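Local coordinates for protein VP1 (Polyomavirus HPyV7, PDB 4PCH) that probably serves as the major capsid protein, its pentamers building the T=7 icosahedral shell that attaches to host cells, at residues B[119-124]-B[208-213]; B[126-131]-B[226-231]; B[239-244]-B[249-254]. One frame throughout, in Å; residues are numbered along the deposited sequence.

The three contacts lie in and around the jelly-roll β-sandwich of VP1. Contacts 1 and 2 are neighbours, their centres 11 Å apart, and their segments alternate along the chain: 119-124, 126-131, 208-213, 226-231. They meet because strands 117-124 and 224-236 lie side by side in one sheet. Contact 1 joins that sheet to strand 208-219 of the opposing layer, whereas contact 2 ties it to the start of the long excursion after strand 117-124. Contact 3 follows later in sequence, with its centre 36 Å from contact 1 and 30 Å from contact 2, in the loop linking strands 224-236 and 253-271. Contacts 1 and 3 both also touch a second subunit of the pentamer.

Contact 1 (B[119-124]-B[208-213]); sequences YFWACG and TPLIDE
Between the two layers of the jelly-roll sandwich, Trp121 and Cys123 of strand 117-124 meet Thr208, at the start of strand 208-219, and Leu210, where that strand is interrupted. No hydrogen bond joins the segments; the contact is apolar. Trp121 and Thr208 approach from opposite directions, and the methyl CG2 of Thr208 sits obliquely against the six-membered ring, 3.9 Å from Trp121 CH2. The indole reaches across because Trp121 CG stands between its backbone N and carbonyl carbon (chi1 63°). Leu210 divides its two methyls: CD2 lies 4.4 Å from Trp121 CZ3, while CD1 rests 4.1 Å from Cys123 SG. A branched leucine suits this place, since one side chain can serve both neighbours, and cysteine sets a compact, apolar sulfur against Leu210 CD1 in the buried layer. Leu88 of strand 79-93 touches both Cys123 and Leu210, and Gln205 of the second subunit packs on Trp121. Threonine serves the margin of the core, offering a methyl to the indole. Residues alternating along strand 117-124, Trp121 and Cys123, thus point inward to the opposing layer, as is typical of the viral jelly roll, whose CHEF and BIDG sheets pack face to face.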
ATOM      1  N   TYR B 119      -0.347  16.015   3.933  1.00 10.02           N
ATOM      2  CA  TYR B 119       0.845  16.314   3.109  1.00 10.72           C
ATOM      3  C   TYR B 119       0.349  17.042   1.879  1.00 11.59           C
ATOM      4  O   TYR B 119      -0.419  16.489   1.112  1.00 11.40           O
ATOM      5  CB  TYR B 119       1.586  15.051   2.755  1.00 10.63           C
ATOM      6  CG  TYR B 119       1.878  14.211   3.976  1.00 10.56           C
ATOM      7  CD1 TYR B 119       2.940  14.518   4.805  1.00 10.83           C
ATOM      8  CD2 TYR B 119       1.073  13.139   4.323  1.00 12.28           C
ATOM      9  CE1 TYR B 119       3.198  13.785   5.956  1.00 11.58           C
ATOM     10  CE2 TYR B 119       1.340  12.378   5.447  1.00 10.48           C
ATOM     11  CZ  TYR B 119       2.393  12.719   6.275  1.00 11.77           C
ATOM     12  OH  TYR B 119       2.664  12.009   7.416  1.00 11.89           O
ATOM     13  N   PHE B 120       0.723  18.308   1.752  1.00 11.23           N
ATOM     14  CA  PHE B 120       0.147  19.155   0.691  1.00 12.53           C
ATOM     15  C   PHE B 120       1.201  20.024   0.059  1.00 11.69           C
ATOM     16  O   PHE B 120       2.033  20.589   0.768  1.00 10.31           O
ATOM     17  CB  PHE B 120      -0.958  20.051   1.259  1.00 11.48           C
ATOM     18  CG  PHE B 120      -1.535  21.014   0.265  1.00 11.88           C
ATOM     19  CD1 PHE B 120      -2.640  20.662  -0.498  1.00 10.46           C
ATOM     20  CD2 PHE B 120      -0.989  22.293   0.121  1.00 11.28           C
ATOM     21  CE1 PHE B 120      -3.185  21.541  -1.429  1.00 12.66           C
ATOM     22  CE2 PHE B 120      -1.508  23.170  -0.800  1.00 12.08           C
ATOM     23  CZ  PHE B 120      -2.598  22.796  -1.588  1.00 13.25           C
ATOM     24  N   TRP B 121       1.158  20.143  -1.273  1.00 11.40           N
ATOM     25  CA  TRP B 121       1.958  21.155  -1.945  1.00  9.97           C
ATOM     26  C   TRP B 121       1.150  21.790  -3.076  1.00 10.90           C
ATOM     27  O   TRP B 121       0.219  21.177  -3.645  1.00 11.93           O
ATOM     28  CB  TRP B 121       3.299  20.582  -2.465  1.00 10.29           C
ATOM     29  CG  TRP B 121       3.136  19.518  -3.489  1.00 13.00           C
ATOM     30  CD1 TRP B 121       3.197  18.156  -3.281  1.00 12.91           C
ATOM     31  CD2 TRP B 121       2.880  19.700  -4.893  1.00 14.14           C
ATOM     32  NE1 TRP B 121       2.964  17.501  -4.460  1.00 15.44           N
ATOM     33  CE2 TRP B 121       2.771  18.417  -5.464  1.00 18.73           C
ATOM     34  CE3 TRP B 121       2.715  20.822  -5.716  1.00 15.31           C
ATOM     35  CZ2 TRP B 121       2.504  18.219  -6.822  1.00 16.36           C
ATOM     36  CZ3 TRP B 121       2.464  20.637  -7.065  1.00 15.33           C
ATOM     37  CH2 TRP B 121       2.353  19.332  -7.607  1.00 20.23           C
ATOM     38  N   ALA B 122       1.526  23.020  -3.394  1.00 11.96           N
ATOM     39  CA  ALA B 122       1.005  23.759  -4.550  1.00 11.03           C
ATOM     40  C   ALA B 122       2.071  24.664  -5.130  1.00 11.11           C
ATOM     41  O   ALA B 122       2.948  25.169  -4.423  1.00 11.62           O
ATOM     42  CB  ALA B 122      -0.254  24.553  -4.210  1.00 12.21           C
ATOM     43  N   CYS B 123       1.982  24.835  -6.456  1.00 11.42           N
ATOM     44  CA  CYS B 123       2.823  25.713  -7.236  1.00 11.66           C
ATOM     45  C   CYS B 123       1.981  26.422  -8.277  1.00 13.40           C
ATOM     46  O   CYS B 123       1.281  25.782  -9.077  1.00 12.79           O
ATOM     47  CB  CYS B 123       3.925  24.888  -7.912  1.00 12.30           C
ATOM     48  SG  CYS B 123       5.030  25.856  -8.958  1.00 15.08           S
ATOM     49  N   GLY B 124       2.033  27.750  -8.292  1.00 13.26           N
ATOM     50  CA  GLY B 124       1.201  28.519  -9.187  1.00 13.70           C
ATOM     51  C   GLY B 124       1.742  29.902  -9.517  1.00 13.09           C
ATOM     52  O   GLY B 124       2.782  30.328  -9.013  1.00 13.58           O
ATOM     53  N   THR B 208       8.112  16.044 -10.819  1.00 17.00           N
ATOM     54  CA  THR B 208       6.688  16.238 -10.994  1.00 17.32           C
ATOM     55  C   THR B 208       6.463  17.176 -12.179  1.00 16.71           C
ATOM     56  O   THR B 208       6.775  18.342 -12.076  1.00 16.52           O
ATOM     57  CB  THR B 208       6.094  16.874  -9.728  1.00 18.71           C
ATOM     58  OG1 THR B 208       6.291  15.976  -8.604  1.00 21.12           O
ATOM     59  CG2 THR B 208       4.629  17.180  -9.925  1.00 22.05           C
ATOM     60  N   PRO B 209       5.888  16.673 -13.279  1.00 16.76           N
ATOM     61  CA  PRO B 209       5.564  17.601 -14.353  1.00 17.74           C
ATOM     62  C   PRO B 209       4.424  18.527 -13.960  1.00 17.10           C
ATOM     63  O   PRO B 209       3.547  18.165 -13.179  1.00 15.31           O
ATOM     64  CB  PRO B 209       5.165  16.682 -15.493  1.00 21.36           C
ATOM     65  CG  PRO B 209       4.599  15.485 -14.821  1.00 22.14           C
ATOM     66  CD  PRO B 209       5.429  15.303 -13.585  1.00 20.68           C
ATOM     67  N   LEU B 210       4.436  19.719 -14.535  1.00 14.76           N
ATOM     68  CA  LEU B 210       3.406  20.706 -14.268  1.00 14.91           C
ATOM     69  C   LEU B 210       2.628  21.072 -15.520  1.00 15.12           C
ATOM     70  O   LEU B 210       1.776  21.960 -15.497  1.00 18.29           O
ATOM     71  CB  LEU B 210       4.058  21.955 -13.690  1.00 14.43           C
ATOM     72  CG  LEU B 210       4.783  21.846 -12.355  1.00 14.98           C
ATOM     73  CD1 LEU B 210       5.521  23.120 -12.016  1.00 13.87           C
ATOM     74  CD2 LEU B 210       3.834  21.483 -11.201  1.00 15.39           C
ATOM     75  N   ILE B 211       2.886  20.389 -16.626  1.00 16.50           N
ATOM     76  CA  ILE B 211       2.225  20.735 -17.877  1.00 16.89           C
ATOM     77  C   ILE B 211       0.823  20.117 -18.011  1.00 19.79           C
ATOM     78  O   ILE B 211       0.591  18.978 -17.575  1.00 19.20           O
ATOM     79  CB  ILE B 211       3.059  20.352 -19.125  1.00 19.62           C
ATOM     80  CG1 ILE B 211       3.427  18.868 -19.146  1.00 22.29           C
ATOM     81  CG2 ILE B 211       4.307  21.210 -19.219  1.00 18.15           C
ATOM     82  CD1 ILE B 211       3.936  18.412 -20.478  1.00 25.49           C
ATOM     83  N   ASP B 212      -0.085  20.866 -18.641  1.00 20.51           N
ATOM     84  CA  ASP B 212      -1.459  20.413 -18.856  1.00 24.71           C
ATOM     85  C   ASP B 212      -1.539  19.578 -20.123  1.00 25.49           C
ATOM     86  O   ASP B 212      -0.503  19.272 -20.725  1.00 27.91           O
ATOM     87  CB  ASP B 212      -2.427  21.607 -18.869  1.00 26.08           C
ATOM     88  CG  ASP B 212      -2.242  22.527 -20.054  1.00 23.23           C
ATOM     89  OD1 ASP B 212      -1.676  22.150 -21.097  1.00 25.43           O
ATOM     90  OD2 ASP B 212      -2.736  23.659 -19.967  1.00 28.23           O
ATOM     91  N   GLU B 213      -2.753  19.223 -20.564  1.00 31.75           N
ATOM     92  CA  GLU B 213      -2.896  18.367 -21.747  1.00 35.78           C
ATOM     93  C   GLU B 213      -2.489  19.038 -23.058  1.00 33.42           C
ATOM     94  O   GLU B 213      -2.335  18.354 -24.060  1.00 31.72           O
ATOM     95  CB  GLU B 213      -4.317  17.798 -21.874  1.00 41.53           C
ATOM     96  CG  GLU B 213      -5.358  18.775 -22.401  1.00 47.78           C
ATOM     97  CD  GLU B 213      -6.054  19.564 -21.310  1.00 53.73           C
ATOM     98  OE1 GLU B 213      -5.507  19.664 -20.184  1.00 59.19           O
ATOM     99  OE2 GLU B 213      -7.157  20.082 -21.588  1.00 64.41           O
TER

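Contact 2 (B[126-131]-B[226-231]); sequences GPLDVI and YLTSAD
The phenol ring of Tyr226 lies against the backbone of Gly126, whose CA stands over the centre of one face. The distance from Gly126 CA to the ring centroid is 3.4 Å, with the approach 13° off the ring normal: a CH-pi contact in which a CH of the glycine points its slight positive charge at the pi cloud. Glycine suits the position: a CA hydrogen faces the ring, and on the side turned away from it Pro127 CD leaves no room for a side chain. Pro127 continues the cover at an oblique angle, its CD 3.6 Å from Tyr226 CE2. The two side chains run side by side in the same direction, and the proline gives the tyrosine a rigid apolar flank. Closer to the main chain, Gly126 O comes within 3.3 Å of Tyr226 CB. Val65, on the adjoining strand 62-67, also touches Tyr226.

Tyr226 and Thr228 belong to strand 224-236, strand H in the CHEF sheet of the jelly roll. Gly126 to Leu128 begin the long EF excursion, where the chain leaves strand 117-124 and enters a small three-stranded sheet through strand 129-132.

The segments diverge here, and a water spans the gap. It accepts a bond from Leu128 N at 3.0 Å and pairs with Thr228 OG1 at 2.7 Å, giving the amide a partner where no direct bond crosses. Thr228 has OG1 beside its own backbone N (chi1 -49°) and CG2 anti to that N, which turns the hydroxyl to the water, with Leu128 CB 3.9 Å from Thr228 OG1, and sets the methyl against Leu128 CD2. Leu128 CD2 packs 4.1 Å from Thr228 CG2, the side chains crossing at about a right angle. Leu128 also packs on Phe120 and Ala122 of strand 117-124.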
ATOM      1  N   GLY B 126       0.023  32.619  -8.929  1.00 15.31           N
ATOM      2  CA  GLY B 126      -0.520  33.532  -7.925  1.00 15.69           C
ATOM      3  C   GLY B 126      -0.900  32.682  -6.735  1.00 15.74           C
ATOM      4  O   GLY B 126      -0.662  31.469  -6.736  1.00 13.65           O
ATOM      5  N   PRO B 127      -1.486  33.293  -5.705  1.00 14.71           N
ATOM      6  CA  PRO B 127      -1.787  32.505  -4.489  1.00 13.52           C
ATOM      7  C   PRO B 127      -2.835  31.444  -4.704  1.00 12.48           C
ATOM      8  O   PRO B 127      -3.686  31.566  -5.570  1.00 13.74           O
ATOM      9  CB  PRO B 127      -2.304  33.555  -3.481  1.00 16.11           C
ATOM     10  CG  PRO B 127      -2.228  34.860  -4.137  1.00 20.32           C
ATOM     11  CD  PRO B 127      -1.705  34.737  -5.536  1.00 18.87           C
ATOM     12  N   LEU B 128      -2.760  30.409  -3.873  1.00 12.54           N
ATOM     13  CA  LEU B 128      -3.669  29.287  -3.878  1.00 12.30           C
ATOM     14  C   LEU B 128      -5.105  29.689  -3.554  1.00 13.40           C
ATOM     15  O   LEU B 128      -5.346  30.326  -2.532  1.00 13.78           O
ATOM     16  CB  LEU B 128      -3.184  28.279  -2.839  1.00 12.15           C
ATOM     17  CG  LEU B 128      -4.031  27.008  -2.666  1.00 13.11           C
ATOM     18  CD1 LEU B 128      -3.888  26.087  -3.856  1.00 13.48           C
ATOM     19  CD2 LEU B 128      -3.705  26.212  -1.409  1.00 12.82           C
ATOM     20  N   ASP B 129      -6.047  29.319  -4.415  1.00 12.66           N
ATOM     21  CA  ASP B 129      -7.479  29.508  -4.128  1.00 14.34           C
ATOM     22  C   ASP B 129      -7.935  28.401  -3.169  1.00 11.79           C
ATOM     23  O   ASP B 129      -7.684  27.188  -3.435  1.00 13.11           O
ATOM     24  CB  ASP B 129      -8.291  29.420  -5.420  1.00 15.63           C
ATOM     25  CG  ASP B 129      -7.927  30.493  -6.424  1.00 16.93           C
ATOM     26  OD1 ASP B 129      -8.040  31.712  -6.088  1.00 19.05           O
ATOM     27  OD2 ASP B 129      -7.560  30.119  -7.570  1.00 17.56           O
ATOM     28  N   VAL B 130      -8.624  28.809  -2.088  1.00 11.68           N
ATOM     29  CA  VAL B 130      -9.125  27.855  -1.075  1.00 12.48           C
ATOM     30  C   VAL B 130     -10.596  28.108  -0.760  1.00 12.64           C
ATOM     31  O   VAL B 130     -11.146  29.199  -0.993  1.00 13.40           O
ATOM     32  CB  VAL B 130      -8.324  27.927   0.271  1.00 12.49           C
ATOM     33  CG1 VAL B 130      -7.004  27.209   0.117  1.00 14.45           C
ATOM     34  CG2 VAL B 130      -8.125  29.363   0.719  1.00 13.97           C
ATOM     35  N   ILE B 131     -11.234  27.067  -0.235  1.00 13.31           N
ATOM     36  CA  ILE B 131     -12.596  27.140   0.241  1.00 13.80           C
ATOM     37  C   ILE B 131     -12.579  27.002   1.767  1.00 13.55           C
ATOM     38  O   ILE B 131     -11.877  26.134   2.325  1.00 15.37           O
ATOM     39  CB  ILE B 131     -13.482  26.034  -0.361  1.00 14.80           C
ATOM     40  CG1 ILE B 131     -13.383  25.993  -1.882  1.00 17.04           C
ATOM     41  CG2 ILE B 131     -14.928  26.233   0.070  1.00 15.02           C
ATOM     42  CD1 ILE B 131     -14.124  24.829  -2.479  1.00 16.89           C
ATOM     43  N   TYR B 226       4.569  31.120  -6.946  1.00 13.87           N
ATOM     44  CA  TYR B 226       3.893  31.079  -5.659  1.00 12.73           C
ATOM     45  C   TYR B 226       3.895  29.623  -5.230  1.00 12.53           C
ATOM     46  O   TYR B 226       3.431  28.763  -5.995  1.00 13.09           O
ATOM     47  CB  TYR B 226       2.447  31.580  -5.783  1.00 16.01           C
ATOM     48  CG  TYR B 226       2.370  33.075  -6.076  1.00 14.47           C
ATOM     49  CD1 TYR B 226       2.787  33.567  -7.290  1.00 17.18           C
ATOM     50  CD2 TYR B 226       1.907  33.974  -5.126  1.00 16.91           C
ATOM     51  CE1 TYR B 226       2.756  34.925  -7.561  1.00 19.54           C
ATOM     52  CE2 TYR B 226       1.860  35.326  -5.382  1.00 20.83           C
ATOM     53  CZ  TYR B 226       2.297  35.799  -6.611  1.00 19.84           C
ATOM     54  OH  TYR B 226       2.275  37.132  -6.912  1.00 23.48           O
ATOM     55  N   LEU B 227       4.491  29.373  -4.068  1.00 12.59           N
ATOM     56  CA  LEU B 227       4.576  28.031  -3.463  1.00 11.18           C
ATOM     57  C   LEU B 227       3.761  27.998  -2.205  1.00 12.37           C
ATOM     58  O   LEU B 227       3.793  28.944  -1.425  1.00 11.72           O
ATOM     59  CB  LEU B 227       6.030  27.706  -3.136  1.00 12.92           C
ATOM     60  CG  LEU B 227       6.970  27.720  -4.351  1.00 13.72           C
ATOM     61  CD1 LEU B 227       8.394  27.503  -3.892  1.00 14.19           C
ATOM     62  CD2 LEU B 227       6.542  26.715  -5.418  1.00 14.05           C
ATOM     63  N   THR B 228       3.059  26.884  -1.982  1.00 11.17           N
ATOM     64  CA  THR B 228       2.234  26.714  -0.782  1.00 12.27           C
ATOM     65  C   THR B 228       2.447  25.281  -0.299  1.00 10.43           C
ATOM     66  O   THR B 228       2.583  24.383  -1.115  1.00 12.92           O
ATOM     67  CB  THR B 228       0.739  26.974  -1.061  1.00 12.65           C
ATOM     68  OG1 THR B 228       0.576  28.213  -1.768  1.00 13.74           O
ATOM     69  CG2 THR B 228      -0.073  27.052   0.234  1.00 13.58           C
ATOM     70  N   SER B 229       2.541  25.090   1.021  1.00 11.01           N
ATOM     71  CA  SER B 229       2.690  23.727   1.526  1.00 10.30           C
ATOM     72  C   SER B 229       2.085  23.554   2.901  1.00 10.37           C
ATOM     73  O   SER B 229       1.820  24.522   3.595  1.00 11.20           O
ATOM     74  CB  SER B 229       4.160  23.297   1.517  1.00 12.61           C
ATOM     75  OG  SER B 229       4.934  23.976   2.470  1.00 13.20           O
ATOM     76  N   ALA B 230       1.828  22.295   3.275  1.00 11.08           N
ATOM     77  CA  ALA B 230       1.521  21.960   4.654  1.00 12.90           C
ATOM     78  C   ALA B 230       1.843  20.502   4.838  1.00 10.89           C
ATOM     79  O   ALA B 230       1.434  19.655   4.011  1.00 12.29           O
ATOM     80  CB  ALA B 230       0.053  22.205   4.956  1.00 14.67           C
ATOM     81  N   ASP B 231       2.557  20.203   5.911  1.00 12.81           N
ATOM     82  CA  ASP B 231       2.994  18.847   6.206  1.00 11.85           C
ATOM     83  C   ASP B 231       2.850  18.579   7.695  1.00 12.09           C
ATOM     84  O   ASP B 231       3.706  18.944   8.497  1.00 11.75           O
ATOM     85  CB  ASP B 231       4.430  18.633   5.720  1.00 12.31           C
ATOM     86  CG  ASP B 231       4.522  18.640   4.209  1.00 14.42           C
ATOM     87  OD1 ASP B 231       4.168  17.605   3.555  1.00 13.99           O
ATOM     88  OD2 ASP B 231       4.860  19.709   3.644  1.00 12.65           O
TER
HETATM   89  O   HOH W   1      -0.627  30.581  -1.802  1.00 12.90           O

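Contact 3 (B[239-244]-B[249-254]); sequences PGLPTL and SNQRTV
Thr243 and Arg252 are joined by a direct hydrogen bond across the HI loop, the connection between jelly-roll strands 224-236 and 253-271. Arg252 NH1 donates to Thr243 OG1 at 3.1 Å, with an N-H...O angle of 152°; the hydroxyl lies near the edge of the guanidinium, tilted 17° from its plane. Arginine suits the spot through its length and several donors: the chain bends at chi2 and chi3, bringing the guanidinium back to Thr243. Its other nitrogens are used as well. NH2 forms a salt bridge with Glu114 OE2, and NE donates to Thr109 OG1 of the second subunit, which carries the bond network across the subunit interface. Held on several sides, the buried charge probably has little freedom to rotate.

A water-mediated link lies farther out, where Gln251 OE1 and Pro242 O each accept from one water, both at 2.8 Å. Pro242 takes part through its backbone carbonyl, while the long, extended side chain of Gln251 carries OE1 out to the same water.

Van der Waals contact is made by Leu244. Its methyl CD2 sits over one face of the Arg252 guanidinium, 3.7 Å from CZ and offset toward the rim, so an aliphatic group covers a face that has no N-H to offer while the edge remains for hydrogen bonding. At the loop's margin, Leu241 CD1 makes a loose contact with Gln251 OE1.

Within 249-254 the chain turns before strand 253-271 begins: Arg252 N donates to Ser249 O, the i to i+3 bond of a β-turn. Next along, the hydroxyl of Thr253 folds back on the turn, OG1 donating to Gln251 O at 2.9 Å from above the carbonyl plane, 36° out of it.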
ATOM      1  N   PRO B 239       9.781  15.166  24.967  1.00 12.71           N
ATOM      2  CA  PRO B 239      10.889  14.223  25.209  1.00 15.89           C
ATOM      3  C   PRO B 239      11.002  13.650  26.598  1.00 14.54           C
ATOM      4  O   PRO B 239      10.945  14.374  27.585  1.00 15.48           O
ATOM      5  CB  PRO B 239      12.137  15.054  24.849  1.00 14.75           C
ATOM      6  CG  PRO B 239      11.630  16.037  23.857  1.00 13.83           C
ATOM      7  CD  PRO B 239      10.244  16.394  24.311  1.00 13.28           C
ATOM      8  N   GLY B 240      11.191  12.319  26.682  1.00 15.09           N
ATOM      9  CA  GLY B 240      11.546  11.687  27.941  1.00 16.19           C
ATOM     10  C   GLY B 240      10.415  11.608  28.959  1.00 16.62           C
ATOM     11  O   GLY B 240      10.647  11.440  30.154  1.00 20.82           O
ATOM     12  N   LEU B 241       9.190  11.809  28.483  1.00 15.14           N
ATOM     13  CA  LEU B 241       8.013  11.895  29.368  1.00 16.67           C
ATOM     14  C   LEU B 241       6.902  10.962  28.894  1.00 13.62           C
ATOM     15  O   LEU B 241       6.841  10.617  27.708  1.00 14.48           O
ATOM     16  CB  LEU B 241       7.487  13.334  29.400  1.00 15.30           C
ATOM     17  CG  LEU B 241       8.365  14.323  30.187  1.00 17.52           C
ATOM     18  CD1 LEU B 241       7.924  15.756  29.910  1.00 18.66           C
ATOM     19  CD2 LEU B 241       8.352  13.997  31.672  1.00 21.78           C
ATOM     20  N   PRO B 242       5.996  10.599  29.801  1.00 14.61           N
ATOM     21  CA  PRO B 242       4.941   9.679  29.394  1.00 14.07           C
ATOM     22  C   PRO B 242       3.924  10.364  28.513  1.00 13.67           C
ATOM     23  O   PRO B 242       3.633  11.562  28.658  1.00 14.29           O
ATOM     24  CB  PRO B 242       4.323   9.210  30.711  1.00 15.07           C
ATOM     25  CG  PRO B 242       4.634  10.289  31.677  1.00 16.76           C
ATOM     26  CD  PRO B 242       5.924  10.930  31.236  1.00 15.49           C
ATOM     27  N   THR B 243       3.402   9.597  27.574  1.00 13.11           N
ATOM     28  CA  THR B 243       2.379  10.081  26.668  1.00 12.17           C
ATOM     29  C   THR B 243       1.429   8.949  26.288  1.00 13.30           C
ATOM     30  O   THR B 243       1.571   7.825  26.752  1.00 14.08           O
ATOM     31  CB  THR B 243       2.980  10.833  25.460  1.00 12.89           C
ATOM     32  OG1 THR B 243       1.964  11.535  24.739  1.00 12.36           O
ATOM     33  CG2 THR B 243       3.740   9.913  24.534  1.00 11.86           C
ATOM     34  N   LEU B 244       0.466   9.277  25.437  1.00 13.32           N
ATOM     35  CA  LEU B 244      -0.582   8.362  25.022  1.00 14.78           C
ATOM     36  C   LEU B 244      -1.353   7.768  26.202  1.00 16.28           C
ATOM     37  O   LEU B 244      -1.792   6.616  26.175  1.00 16.24           O
ATOM     38  CB  LEU B 244      -0.046   7.272  24.087  1.00 14.33           C
ATOM     39  CG  LEU B 244       0.433   7.748  22.725  1.00 15.95           C
ATOM     40  CD1 LEU B 244       1.161   6.603  22.038  1.00 16.27           C
ATOM     41  CD2 LEU B 244      -0.688   8.304  21.860  1.00 14.52           C
ATOM     42  N   SER B 249      -2.660  14.223  28.114  1.00 16.80           N
ATOM     43  CA  SER B 249      -3.262  14.671  26.873  1.00 17.30           C
ATOM     44  C   SER B 249      -3.060  16.170  26.679  1.00 16.26           C
ATOM     45  O   SER B 249      -3.064  16.651  25.554  1.00 17.56           O
ATOM     46  CB  SER B 249      -4.752  14.340  26.831  1.00 17.82           C
ATOM     47  OG  SER B 249      -5.467  14.922  27.887  1.00 18.63           O
ATOM     48  N   ASN B 250      -2.891  16.907  27.793  1.00 16.51           N
ATOM     49  CA  ASN B 250      -2.662  18.344  27.685  1.00 17.75           C
ATOM     50  C   ASN B 250      -1.251  18.719  27.206  1.00 17.19           C
ATOM     51  O   ASN B 250      -0.953  19.933  27.063  1.00 20.28           O
ATOM     52  CB  ASN B 250      -3.002  19.068  28.997  1.00 18.81           C
ATOM     53  CG  ASN B 250      -2.013  18.771  30.121  1.00 21.22           C
ATOM     54  OD1 ASN B 250      -1.140  17.918  30.003  1.00 21.61           O
ATOM     55  ND2 ASN B 250      -2.186  19.463  31.250  1.00 24.39           N
ATOM     56  N   GLN B 251      -0.405  17.723  26.955  1.00 15.07           N
ATOM     57  CA  GLN B 251       0.914  17.959  26.332  1.00 14.50           C
ATOM     58  C   GLN B 251       1.015  17.531  24.859  1.00 15.46           C
ATOM     59  O   GLN B 251       1.994  17.872  24.186  1.00 15.74           O
ATOM     60  CB  GLN B 251       2.017  17.289  27.142  1.00 15.79           C
ATOM     61  CG  GLN B 251       2.174  17.851  28.550  1.00 17.72           C
ATOM     62  CD  GLN B 251       3.199  17.094  29.365  1.00 23.30           C
ATOM     63  OE1 GLN B 251       3.684  16.053  28.950  1.00 21.71           O
ATOM     64  NE2 GLN B 251       3.527  17.617  30.553  1.00 26.57           N
ATOM     65  N   ARG B 252      -0.010  16.857  24.333  1.00 13.85           N
ATOM     66  CA  ARG B 252       0.055  16.395  22.947  1.00 12.78           C
ATOM     67  C   ARG B 252       0.154  17.610  22.028  1.00 12.23           C
ATOM     68  O   ARG B 252      -0.575  18.614  22.203  1.00 13.03           O
ATOM     69  CB  ARG B 252      -1.156  15.547  22.573  1.00 14.11           C
ATOM     70  CG  ARG B 252      -1.343  14.269  23.360  1.00 14.77           C
ATOM     71  CD  ARG B 252      -0.307  13.222  23.007  1.00 13.43           C
ATOM     72  NE  ARG B 252      -0.561  12.651  21.677  1.00 13.53           N
ATOM     73  CZ  ARG B 252       0.282  11.835  21.064  1.00 13.69           C
ATOM     74  NH1 ARG B 252       1.410  11.477  21.667  1.00 14.39           N
ATOM     75  NH2 ARG B 252       0.007  11.390  19.839  1.00 16.46           N
ATOM     76  N   THR B 253       1.070  17.505  21.071  1.00 12.14           N
ATOM     77  CA  THR B 253       1.476  18.602  20.222  1.00 12.51           C
ATOM     78  C   THR B 253       1.490  18.157  18.763  1.00 11.69           C
ATOM     79  O   THR B 253       1.839  17.022  18.466  1.00 11.44           O
ATOM     80  CB  THR B 253       2.874  19.004  20.699  1.00 17.47           C
ATOM     81  OG1 THR B 253       2.755  19.626  22.010  1.00 16.94           O
ATOM     82  CG2 THR B 253       3.514  19.918  19.783  1.00 16.56           C
ATOM     83  N   VAL B 254       1.160  19.042  17.843  1.00 11.18           N
ATOM     84  CA  VAL B 254       1.304  18.714  16.419  1.00 10.03           C
ATOM     85  C   VAL B 254       2.764  18.669  15.993  1.00 12.08           C
ATOM     86  O   VAL B 254       3.549  19.587  16.290  1.00 12.44           O
ATOM     87  CB  VAL B 254       0.516  19.710  15.545  1.00 11.53           C
ATOM     88  CG1 VAL B 254       0.788  19.457  14.082  1.00 11.82           C
ATOM     89  CG2 VAL B 254      -0.954  19.620  15.879  1.00 11.95           C
TER
HETATM   90  O   HOH W   2       4.174  13.705  30.429  1.00 16.94           O